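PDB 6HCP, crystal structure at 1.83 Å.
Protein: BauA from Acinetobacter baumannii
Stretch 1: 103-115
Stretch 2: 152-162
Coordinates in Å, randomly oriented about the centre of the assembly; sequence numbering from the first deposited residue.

Stretch 1 (103-115) NYYIRGYASSTND
Stretch 2 (152-162) PPAGSVGGTVN

Residues 109-115 of BauA run opposite in direction to 152-158, after which the second stretch turns back as strand 159-162. The register is marked by three CA pairs: Tyr109 CA to Gly158 CA (4.6 Å), Asn114 CA to Ala154 CA (6.1 Å) and Asp115 CA to Pro152 CA (5.2 Å). In the first stretch, strand residues 105-106 and 109-110 are joined by a type I' turn from Ile106 to Tyr109, with Arg107 (phi/psi 51/35) and Gly108 (79/10) at its corners; Ile106 N donates to Tyr109 O (2.9 Å) and Tyr109 N to Ile106 O (3.0 Å). A short 3-10 segment, 113-114, precedes Asp115. The second stretch opens with a type I turn, Pro152 to Gly155, closed by Gly155 N to Pro152 O (3.0 Å), and becomes extended at strand 159-162. Together they bury 686 Å².

The strongest polar contacts converge on Asp115, which loses more surface to the other stretch than any other residue. With chi1 m (-71°) and chi2 -12°, its carboxylate reaches the turn. Asp115 OD1 accepts from Ala154 N (2.7 Å, 167°), while Asp115 OD2 accepts from Ser156 N (2.9 Å) and Ser156 OG (2.6 Å). Aspartate suits this place because its two oxygens can satisfy several donors at once. Ser156, chi1 p (68°), donates a hydrogen bond through its hydroxyl to Asp115 OD2, leaving Ser156 OG to accept from Ser112 N (3.0 Å, 170°). A weak backbone bond runs from Gly158 N to Ala110 O (3.4 Å, 140°). Ser112 OG, chi1 t, accepts from Asn114 N (3.0 Å), bracing the 3-10 segment.

Waters extend this network. Water 1 donates to Ala110 O (2.7 Å) and accepts from Val157 N (3.0 Å). Water 2 donates to Ser156 OG (2.8 Å) and Gly159 O (2.6 Å) and also bonds Ser111 OG (3.1 Å; Ser111 chi1 t). Water 3 donates to Asp115 O (2.8 Å) and accepts from Val161 N (2.9 Å).

Close packing depends on glycine. At Gly158 (-71/-37), an ideal CB would lie 2.4 Å from Tyr109 O and 2.8 Å from Ile106 O; at fully extended Gly159 (177/177), it would lie 3.0 Å from Ile106 CG2. The missing side chains leave room for the turn and for Ile106.

Apolar contacts complete the interface. Ile106, chi1 m and chi2 t, points toward the second stretch, Ile106 CD1 lying 4.3 Å from Val161 CG2; Val161 has chi1 t. Tyr104, chi1 p, brings Tyr104 CE1 within 4.2 Å of the same Val161 CG2. Tyr109, chi1 m, sets Tyr109 CG 4.2 Å from Val157 CG2 (Val157 chi1 m). These branched and aromatic side chains offer apolar surface suited to buried positions.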

# COMPACT_ATOMS: atom_id res chain seq x y z
N ASN A 103 24.75 -9.74 6.99
CA ASN A 103 25.75 -9.56 5.94
C ASN A 103 25.91 -8.08 5.64
O ASN A 103 24.99 -7.44 5.13
CB ASN A 103 25.38 -10.30 4.65
CG ASN A 103 26.47 -10.21 3.60
OD1 ASN A 103 27.65 -10.35 3.93
ND2 ASN A 103 26.12 -9.93 2.36
N TYR A 104 27.06 -7.51 5.99
CA TYR A 104 27.34 -6.12 5.66
C TYR A 104 28.83 -5.91 5.33
O TYR A 104 29.69 -6.70 5.68
CB TYR A 104 26.91 -5.18 6.80
CG TYR A 104 27.41 -5.56 8.16
CD1 TYR A 104 28.63 -5.11 8.64
CD2 TYR A 104 26.64 -6.34 9.02
CE1 TYR A 104 29.13 -5.53 9.86
CE2 TYR A 104 27.11 -6.72 10.26
CZ TYR A 104 28.36 -6.33 10.69
OH TYR A 104 28.83 -6.74 11.92
N TYR A 105 29.06 -4.89 4.51
CA TYR A 105 30.35 -4.39 4.12
C TYR A 105 30.55 -3.01 4.75
O TYR A 105 29.59 -2.23 4.85
CB TYR A 105 30.44 -4.26 2.60
CG TYR A 105 30.32 -5.55 1.83
CD1 TYR A 105 29.08 -6.13 1.61
CD2 TYR A 105 31.41 -6.07 1.17
CE1 TYR A 105 28.96 -7.30 0.87
CE2 TYR A 105 31.32 -7.28 0.49
CZ TYR A 105 30.09 -7.86 0.28
OH TYR A 105 30.00 -9.01 -0.44
N ILE A 106 31.79 -2.70 5.11
CA ILE A 106 32.20 -1.38 5.56
C ILE A 106 33.36 -0.93 4.67
O ILE A 106 34.31 -1.69 4.46
CB ILE A 106 32.57 -1.40 7.06
CG1 ILE A 106 31.45 -1.99 7.92
CG2 ILE A 106 32.96 -0.01 7.52
CD1 ILE A 106 31.78 -2.14 9.39
N ARG A 107 33.25 0.28 4.10
CA ARG A 107 34.23 0.82 3.16
C ARG A 107 34.51 -0.20 2.05
O ARG A 107 35.63 -0.29 1.52
CB ARG A 107 35.51 1.22 3.88
CG ARG A 107 35.34 2.50 4.68
CD ARG A 107 36.65 3.13 5.14
NE ARG A 107 36.39 4.43 5.72
CZ ARG A 107 37.30 5.18 6.34
NH1 ARG A 107 38.48 4.67 6.67
NH2 ARG A 107 36.94 6.39 6.75
N GLY A 108 33.46 -0.95 1.67
CA GLY A 108 33.49 -1.82 0.51
C GLY A 108 34.18 -3.14 0.74
O GLY A 108 34.40 -3.89 -0.22
N TYR A 109 34.51 -3.47 2.00
CA TYR A 109 35.06 -4.76 2.36
C TYR A 109 34.15 -5.46 3.37
O TYR A 109 33.59 -4.81 4.25
CB TYR A 109 36.44 -4.60 3.00
CG TYR A 109 37.54 -4.26 2.02
CD1 TYR A 109 37.92 -5.13 1.03
CD2 TYR A 109 38.16 -3.02 2.08
CE1 TYR A 109 38.94 -4.82 0.15
CE2 TYR A 109 39.14 -2.67 1.18
CZ TYR A 109 39.56 -3.59 0.24
OH TYR A 109 40.59 -3.28 -0.60
N ALA A 110 34.12 -6.78 3.30
CA ALA A 110 33.33 -7.58 4.24
C ALA A 110 33.75 -7.22 5.67
O ALA A 110 34.92 -7.00 5.97
CB ALA A 110 33.50 -9.05 3.96
N SER A 111 32.75 -7.12 6.55
CA SER A 111 32.95 -7.02 7.97
C SER A 111 32.16 -8.14 8.65
O SER A 111 30.93 -8.11 8.67
CB SER A 111 32.55 -5.67 8.51
OG SER A 111 32.75 -5.61 9.92
N SER A 112 32.87 -9.17 9.11
CA SER A 112 32.24 -10.42 9.55
C SER A 112 31.49 -10.19 10.86
O SER A 112 32.02 -9.55 11.81
CB SER A 112 33.27 -11.53 9.69
OG SER A 112 32.70 -12.70 10.27
N THR A 113 30.33 -10.85 10.99
CA THR A 113 29.62 -10.90 12.24
C THR A 113 30.50 -11.50 13.34
O THR A 113 30.34 -11.18 14.51
CB THR A 113 28.30 -11.68 12.08
OG1 THR A 113 28.58 -12.99 11.58
CG2 THR A 113 27.36 -10.94 11.16
N ASN A 114 31.38 -12.42 12.94
CA ASN A 114 32.26 -13.11 13.89
C ASN A 114 33.24 -12.14 14.58
O ASN A 114 33.88 -12.53 15.55
CB ASN A 114 33.18 -14.11 13.19
CG ASN A 114 32.54 -15.37 12.68
OD1 ASN A 114 33.24 -16.18 12.07
ND2 ASN A 114 31.22 -15.49 12.78
N ASP A 115 33.41 -10.94 14.00
CA ASP A 115 34.49 -10.01 14.34
C ASP A 115 33.99 -8.82 15.15
O ASP A 115 34.70 -7.82 15.31
CB ASP A 115 35.22 -9.54 13.08
CG ASP A 115 36.06 -10.65 12.44
OD1 ASP A 115 36.24 -11.68 13.12
OD2 ASP A 115 36.46 -10.50 11.27
N PRO A 152 40.78 -9.93 14.63
CA PRO A 152 39.61 -10.67 15.11
C PRO A 152 39.48 -12.03 14.42
O PRO A 152 40.14 -12.30 13.41
CB PRO A 152 38.45 -9.72 14.76
CG PRO A 152 38.95 -9.02 13.51
CD PRO A 152 40.44 -8.79 13.76
N PRO A 153 38.59 -12.91 14.93
CA PRO A 153 38.65 -14.32 14.56
C PRO A 153 38.48 -14.64 13.07
O PRO A 153 39.06 -15.62 12.62
CB PRO A 153 37.48 -14.93 15.35
CG PRO A 153 37.35 -14.06 16.55
CD PRO A 153 37.68 -12.67 16.05
N ALA A 154 37.69 -13.86 12.32
CA ALA A 154 37.48 -14.14 10.90
C ALA A 154 38.41 -13.31 10.00
O ALA A 154 38.39 -13.45 8.78
CB ALA A 154 36.04 -13.91 10.50
N GLY A 155 39.24 -12.46 10.60
CA GLY A 155 40.24 -11.67 9.85
C GLY A 155 39.62 -10.68 8.85
O GLY A 155 40.28 -10.31 7.89
N SER A 156 38.40 -10.20 9.11
CA SER A 156 37.80 -9.22 8.21
C SER A 156 38.39 -7.84 8.50
O SER A 156 38.86 -7.59 9.62
CB SER A 156 36.26 -9.23 8.28
OG SER A 156 35.79 -8.76 9.53
N VAL A 157 38.38 -6.93 7.51
CA VAL A 157 39.14 -5.68 7.59
C VAL A 157 38.30 -4.43 7.29
O VAL A 157 38.83 -3.32 7.31
CB VAL A 157 40.36 -5.74 6.64
CG1 VAL A 157 41.25 -6.93 6.98
CG2 VAL A 157 39.95 -5.78 5.16
N GLY A 158 36.99 -4.56 7.05
CA GLY A 158 36.22 -3.40 6.60
C GLY A 158 36.02 -2.36 7.71
O GLY A 158 35.91 -1.16 7.46
N GLY A 159 35.83 -2.84 8.94
CA GLY A 159 35.66 -1.95 10.10
C GLY A 159 35.39 -2.75 11.36
O GLY A 159 35.19 -3.95 11.30
N THR A 160 35.27 -2.06 12.48
CA THR A 160 34.99 -2.74 13.74
C THR A 160 33.67 -2.21 14.31
O THR A 160 33.49 -0.99 14.45
CB THR A 160 36.15 -2.61 14.73
OG1 THR A 160 37.33 -3.15 14.13
CG2 THR A 160 35.85 -3.31 16.05
N VAL A 161 32.80 -3.14 14.66
CA VAL A 161 31.56 -2.89 15.34
C VAL A 161 31.75 -3.30 16.80
O VAL A 161 32.05 -4.47 17.07
CB VAL A 161 30.42 -3.68 14.70
CG1 VAL A 161 29.10 -3.44 15.43
CG2 VAL A 161 30.29 -3.36 13.22
N ASN A 162 31.57 -2.34 17.71
CA ASN A 162 31.76 -2.56 19.14
C ASN A 162 30.41 -2.35 19.84
O ASN A 162 29.80 -1.29 19.71
CB ASN A 162 32.83 -1.63 19.70
CG ASN A 162 33.10 -1.86 21.18
OD1 ASN A 162 33.24 -3.01 21.61
ND2 ASN A 162 33.05 -0.80 21.98
O HOH W 1 37.19 -8.00 5.01
O HOH W 2 35.79 -5.98 9.76
O HOH W 3 33.53 -5.79 13.78
O HOH W 4 36.85 -6.12 13.41